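Local coordinates for protein capsid (Human calicivirus NLV/Boxer/2001/US, PDB 4RDL) that forms the protruding (P) domain of a norovirus capsid and binds histo-blood group glycans such as the Lewis y tetrasaccharide, probably for attachment to host cells, at residues Phe110-Leu115 with Thr179-Asn184; Pro147-Val152 with Ser193-Ala198. All blocks are in the same frame, centred on the assembly; numbering follows the deposited sequence.

Contact 1 (Phe110-Leu115 with Thr179-Asn184); sequences FGNCDL and TGATLN. With GAL (beta-D-galactopyranose), chain C.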
loop_
_atom_site.group_PDB
_atom_site.type_symbol
_atom_site.label_atom_id
_atom_site.label_comp_id
_atom_site.label_asym_id
_atom_site.label_seq_id
_atom_site.Cartn_x
_atom_site.Cartn_y
_atom_site.Cartn_z
ATOM N N PHE A 110 -8.744 -3.561 14.031
ATOM C CA PHE A 110 -8.938 -2.737 15.216
ATOM C C PHE A 110 -10.303 -3.039 15.814
ATOM O O PHE A 110 -11.335 -2.852 15.157
ATOM C CB PHE A 110 -8.790 -1.255 14.870
ATOM C CG PHE A 110 -7.442 -0.922 14.301
ATOM C CD1 PHE A 110 -6.330 -0.869 15.123
ATOM C CD2 PHE A 110 -7.274 -0.726 12.941
ATOM C CE1 PHE A 110 -5.075 -0.599 14.595
ATOM C CE2 PHE A 110 -6.020 -0.461 12.406
ATOM C CZ PHE A 110 -4.922 -0.399 13.236
ATOM N N GLY A 111 -10.297 -3.523 17.053
ATOM C CA GLY A 111 -11.506 -3.984 17.703
ATOM C C GLY A 111 -12.046 -3.042 18.758
ATOM O O GLY A 111 -11.287 -2.292 19.377
ATOM N N ASN A 112 -13.362 -3.098 18.954
ATOM C CA ASN A 112 -14.046 -2.334 19.993
ATOM C C ASN A 112 -13.874 -0.831 19.867
ATOM O O ASN A 112 -13.757 -0.133 20.871
ATOM C CB ASN A 112 -13.625 -2.780 21.400
ATOM C CG ASN A 112 -14.693 -2.479 22.434
ATOM O OD1 ASN A 112 -15.874 -2.722 22.196
ATOM N ND2 ASN A 112 -14.290 -1.936 23.577
ATOM N N CYS A 113 -13.877 -0.337 18.632
ATOM C CA CYS A 113 -13.665 1.080 18.392
ATOM C C CYS A 113 -14.445 1.571 17.180
ATOM O O CYS A 113 -15.135 0.792 16.515
ATOM C CB CYS A 113 -12.170 1.377 18.242
ATOM S SG CYS A 113 -11.370 0.418 16.920
ATOM N N ASP A 114 -14.351 2.869 16.920
ATOM C CA ASP A 114 -15.070 3.481 15.814
ATOM C C ASP A 114 -14.136 3.647 14.624
ATOM O O ASP A 114 -13.131 4.365 14.703
ATOM C CB ASP A 114 -15.635 4.842 16.218
ATOM C CG ASP A 114 -16.800 4.739 17.194
ATOM O OD1 ASP A 114 -17.124 3.624 17.667
ATOM O OD2 ASP A 114 -17.395 5.797 17.486
ATOM N N LEU A 115 -14.460 2.953 13.540
ATOM C CA LEU A 115 -13.701 3.033 12.301
ATOM C C LEU A 115 -14.315 4.094 11.404
ATOM O O LEU A 115 -15.452 3.949 10.942
ATOM C CB LEU A 115 -13.714 1.688 11.574
ATOM C CG LEU A 115 -13.370 0.459 12.421
ATOM C CD1 LEU A 115 -13.591 -0.810 11.605
ATOM C CD2 LEU A 115 -11.927 0.540 12.935
ATOM N N THR A 179 -17.515 5.135 22.776
ATOM C CA THR A 179 -17.973 5.832 23.970
ATOM C C THR A 179 -17.950 4.902 25.176
ATOM O O THR A 179 -18.463 3.787 25.120
ATOM C CB THR A 179 -19.393 6.381 23.791
ATOM O OG1 THR A 179 -19.407 7.317 22.707
ATOM C CG2 THR A 179 -19.860 7.078 25.068
ATOM N N GLY A 180 -17.350 5.368 26.267
ATOM C CA GLY A 180 -17.288 4.589 27.490
ATOM C C GLY A 180 -16.091 3.660 27.577
ATOM O O GLY A 180 -15.906 2.985 28.587
ATOM N N ALA A 181 -15.279 3.622 26.524
ATOM C CA ALA A 181 -14.114 2.746 26.498
ATOM C C ALA A 181 -12.865 3.509 26.085
ATOM O O ALA A 181 -12.951 4.577 25.480
ATOM C CB ALA A 181 -14.352 1.578 25.543
ATOM N N THR A 182 -11.698 2.961 26.413
ATOM C CA THR A 182 -10.452 3.503 25.882
ATOM C C THR A 182 -10.166 2.835 24.541
ATOM O O THR A 182 -10.687 1.753 24.252
ATOM C CB THR A 182 -9.272 3.259 26.826
ATOM O OG1 THR A 182 -9.090 1.850 27.011
ATOM C CG2 THR A 182 -9.532 3.913 28.170
ATOM N N LEU A 183 -9.353 3.486 23.720
ATOM C CA LEU A 183 -8.940 2.897 22.453
ATOM C C LEU A 183 -7.835 1.883 22.707
ATOM O O LEU A 183 -6.744 2.237 23.169
ATOM C CB LEU A 183 -8.476 3.979 21.477
ATOM C CG LEU A 183 -8.041 3.496 20.090
ATOM C CD1 LEU A 183 -9.160 2.715 19.389
ATOM C CD2 LEU A 183 -7.594 4.674 19.238
ATOM N N ASN A 184 -8.132 0.619 22.432
ATOM C CA ASN A 184 -7.206 -0.477 22.701
ATOM C C ASN A 184 -6.732 -1.100 21.394
ATOM O O ASN A 184 -7.472 -1.840 20.737
ATOM C CB ASN A 184 -7.891 -1.527 23.583
ATOM C CG ASN A 184 -7.016 -2.735 23.852
ATOM O OD1 ASN A 184 -5.846 -2.769 23.482
ATOM N ND2 ASN A 184 -7.587 -3.740 24.512
HETATM C C1 GAL C . -17.150 11.194 19.322
HETATM C C2 GAL C . -16.739 10.461 18.064
HETATM C C3 GAL C . -17.068 9.015 18.131
HETATM C C4 GAL C . -16.557 8.403 19.309
HETATM C C5 GAL C . -17.052 9.136 20.514
HETATM C C6 GAL C . -16.560 8.618 21.789
HETATM O O2 GAL C . -17.394 11.066 16.953
HETATM O O3 GAL C . -16.602 8.352 16.939
HETATM O O4 GAL C . -15.093 8.399 19.273
HETATM O O5 GAL C . -16.659 10.570 20.446
HETATM O O6 GAL C . -17.094 9.164 22.902
HETATM O O HOH W 1 -7.643 -3.239 18.221
HETATM O O HOH W 2 -10.551 -0.426 21.359
HETATM O O HOH W 3 -12.615 2.067 22.022
HETATM O O HOH W 4 -11.530 -1.187 23.898
HETATM O O HOH W 5 -18.728 5.645 20.027
#
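Cys113 and Leu183 make the direct apolar touch between 110-115 and 179-184: methyl CD1 of Leu183 presses on CB of Cys113 at 3.5 Å, tight for two carbons, with SG of Cys113 at 4.0 Å from the same methyl. Leu183 reaches across because its CG is anti to the backbone N (chi1 -179°), which brings the branch end closer to Cys113 than the direction of its CB would suggest. Beside this pair, CB of Ala181 lies 4.0 Å from ND2 of Asn112. Elsewhere waters bridge the two segments. One links N of Gly111 to O of Asn184, and another joins ND2 of Asn112 to O of Thr182. A third accepts from N of Asn184 and lies within bonding distance of O of Gly111; a fourth probably shares its protons among several acceptors, O of Asn112 and O of Thr182 included. At the outer end the segments share a galactose of the bound Lewis y glycan. O3 of the sugar donates to OD2 of Asp114 at 2.7 Å, while its O6 and OG1 of Thr179 are hydrogen-bonded at 3.0 Å. A fifth water ties OD2 of Asp114, 2.9 Å away, to N of Thr179, so one carboxylate oxygen is gripped by both sugar and water. In the second shell, Tyr141 OH binds OD1 of Asp114 and helps hold the rotation of the carboxylate, and Arg178 holds OD1 of Asn112. Ser176 OG and Asn177 O also hydrogen-bond to the galactose. Asp114 sits near the start of strand 113-121, which runs between strands 133-139 and 167-177 of the antiparallel sheet; Val175 of strand 167-177 packs against both Cys113 and Leu183.

Contact 2 (Pro147-Val152 with Ser193-Ala198); sequences PHLGTV and SNLTQA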
loop_
_atom_site.group_PDB
_atom_site.type_symbol
_atom_site.label_atom_id
_atom_site.label_comp_id
_atom_site.label_asym_id
_atom_site.label_seq_id
_atom_site.Cartn_x
_atom_site.Cartn_y
_atom_site.Cartn_z
ATOM N N PRO A 147 -18.566 -9.324 10.505
ATOM C CA PRO A 147 -17.905 -9.483 9.203
ATOM C C PRO A 147 -17.687 -10.949 8.812
ATOM O O PRO A 147 -17.722 -11.277 7.630
ATOM C CB PRO A 147 -16.568 -8.749 9.391
ATOM C CG PRO A 147 -16.335 -8.748 10.893
ATOM C CD PRO A 147 -17.733 -8.576 11.465
ATOM N N HIS A 148 -17.481 -11.820 9.796
ATOM C CA HIS A 148 -17.299 -13.243 9.532
ATOM C C HIS A 148 -18.568 -13.841 8.924
ATOM O O HIS A 148 -18.506 -14.832 8.191
ATOM C CB HIS A 148 -16.942 -13.971 10.830
ATOM C CG HIS A 148 -16.556 -15.406 10.646
ATOM N ND1 HIS A 148 -15.531 -15.802 9.814
ATOM C CD2 HIS A 148 -17.033 -16.536 11.218
ATOM C CE1 HIS A 148 -15.403 -17.115 9.871
ATOM N NE2 HIS A 148 -16.302 -17.586 10.715
ATOM N N LEU A 149 -19.712 -13.241 9.249
ATOM C CA LEU A 149 -21.008 -13.661 8.712
ATOM C C LEU A 149 -21.320 -12.937 7.406
ATOM O O LEU A 149 -22.320 -13.223 6.752
ATOM C CB LEU A 149 -22.131 -13.386 9.718
ATOM C CG LEU A 149 -22.218 -14.272 10.956
ATOM C CD1 LEU A 149 -20.953 -14.178 11.791
ATOM C CD2 LEU A 149 -23.435 -13.893 11.786
ATOM N N GLY A 150 -20.477 -11.970 7.052
ATOM C CA GLY A 150 -20.618 -11.252 5.799
ATOM C C GLY A 150 -21.205 -9.850 5.868
ATOM O O GLY A 150 -21.374 -9.211 4.819
ATOM N N THR A 151 -21.517 -9.361 7.070
ATOM C CA THR A 151 -22.166 -8.054 7.197
ATOM C C THR A 151 -21.637 -7.202 8.349
ATOM O O THR A 151 -21.290 -7.724 9.414
ATOM C CB THR A 151 -23.707 -8.171 7.351
ATOM O OG1 THR A 151 -24.028 -8.815 8.589
ATOM C CG2 THR A 151 -24.314 -8.962 6.196
ATOM N N VAL A 152 -21.591 -5.890 8.133
ATOM C CA VAL A 152 -21.355 -4.939 9.219
ATOM C C VAL A 152 -22.357 -3.795 9.130
ATOM O O VAL A 152 -22.774 -3.397 8.034
ATOM C CB VAL A 152 -19.908 -4.372 9.219
ATOM C CG1 VAL A 152 -18.903 -5.484 9.466
ATOM C CG2 VAL A 152 -19.614 -3.628 7.914
ATOM N N SER A 193 -19.446 -12.106 15.706
ATOM C CA SER A 193 -20.596 -11.602 16.452
ATOM C C SER A 193 -20.918 -12.550 17.618
ATOM O O SER A 193 -20.003 -13.050 18.279
ATOM C CB SER A 193 -21.791 -11.417 15.508
ATOM O OG SER A 193 -22.926 -10.893 16.175
ATOM N N ASN A 194 -22.200 -12.807 17.876
ATOM C CA ASN A 194 -22.569 -13.754 18.936
ATOM C C ASN A 194 -22.816 -15.169 18.417
ATOM O O ASN A 194 -23.234 -16.053 19.174
ATOM C CB ASN A 194 -23.797 -13.271 19.717
ATOM C CG ASN A 194 -23.553 -11.957 20.440
ATOM O OD1 ASN A 194 -22.415 -11.607 20.757
ATOM N ND2 ASN A 194 -24.626 -11.218 20.704
ATOM N N LEU A 195 -22.542 -15.389 17.133
ATOM C CA LEU A 195 -22.858 -16.671 16.498
ATOM C C LEU A 195 -21.762 -17.709 16.688
ATOM O O LEU A 195 -22.029 -18.854 17.060
ATOM C CB LEU A 195 -23.142 -16.486 15.004
ATOM C CG LEU A 195 -23.416 -17.777 14.224
ATOM C CD1 LEU A 195 -24.663 -18.494 14.758
ATOM C CD2 LEU A 195 -23.559 -17.486 12.735
ATOM N N THR A 196 -20.525 -17.311 16.425
ATOM C CA THR A 196 -19.421 -18.256 16.475
ATOM C C THR A 196 -18.096 -17.536 16.656
ATOM O O THR A 196 -17.970 -16.352 16.341
ATOM C CB THR A 196 -19.363 -19.081 15.181
ATOM O OG1 THR A 196 -18.355 -20.091 15.298
ATOM C CG2 THR A 196 -19.050 -18.184 13.991
ATOM N N GLN A 197 -17.101 -18.240 17.179
ATOM C CA GLN A 197 -15.750 -17.712 17.132
ATOM C C GLN A 197 -15.280 -17.846 15.694
ATOM O O GLN A 197 -15.377 -18.920 15.097
ATOM C CB GLN A 197 -14.811 -18.474 18.062
ATOM C CG GLN A 197 -13.407 -17.890 18.094
ATOM C CD GLN A 197 -12.458 -18.687 18.964
ATOM O OE1 GLN A 197 -11.753 -18.130 19.806
ATOM N NE2 GLN A 197 -12.430 -19.999 18.761
ATOM N N ALA A 198 -14.786 -16.751 15.130
ATOM C CA ALA A 198 -14.372 -16.758 13.739
ATOM C C ALA A 198 -13.339 -17.848 13.521
ATOM O O ALA A 198 -12.453 -18.060 14.349
ATOM C CB ALA A 198 -13.817 -15.404 13.335
#
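His148 lies with one imidazole face against Ala198, whose CA sits 3.8 Å from the ring centroid and only 16° off the ring normal, a CH-pi contact. CB of the same alanine comes within 3.8 Å of CG of His148, while the methyl CG2 of Thr196 meets the ring edge in its plane, 3.8 Å from CD2 of His148. With CG anti to the backbone N (chi1 -172°), the imidazole reaches the 193-198 loop; ND1 is held by O of Ser101, and Phe99 packs edge-to-face with the ring, which together restrict its rotation. This buried half contrasts with the leucine pair on the outer side. There CD2 of Leu149 touches CD2 of Leu195 at 3.7 Å, a small methyl-to-methyl contact with CG of Leu149 3.9 Å from CD2 of Leu195, where Leu195 is exposed and Leu149 only partly covered. Farther back on the loop, Ser193 is tied by OG to O of Ala143. His148 and Leu149 belong to a short 3-10 turn closed by the bond from N of Gly150 to O of Pro147. The turn connects strand 145-146, at the sheet edge, to strand 151-154, with a G1 beta bulge at Gly150 and Thr151 opposite Ala146; strand 83-89 flanks 151-154 on its other side.

In the fold
From the N terminus the chain first passes 110-115, which leads into strand 113-121, then runs through strand 133-139 to reach the 147-152 turn. After strand 167-177 it enters the long connection to strand 213-220, where 179-184 returns to 110-115 and closes contact 1 over the chain between them. Farther along the same connection, 193-198 returns to 147-152 and closes contact 2. The two closures therefore cross instead of nesting. Their centres lie 18 Å apart, and their nearest atoms about 7 Å, without touching. Both tie this connection to one antiparallel sheet, contact 1 beside the galactose and contact 2 by the hairpin at the edge.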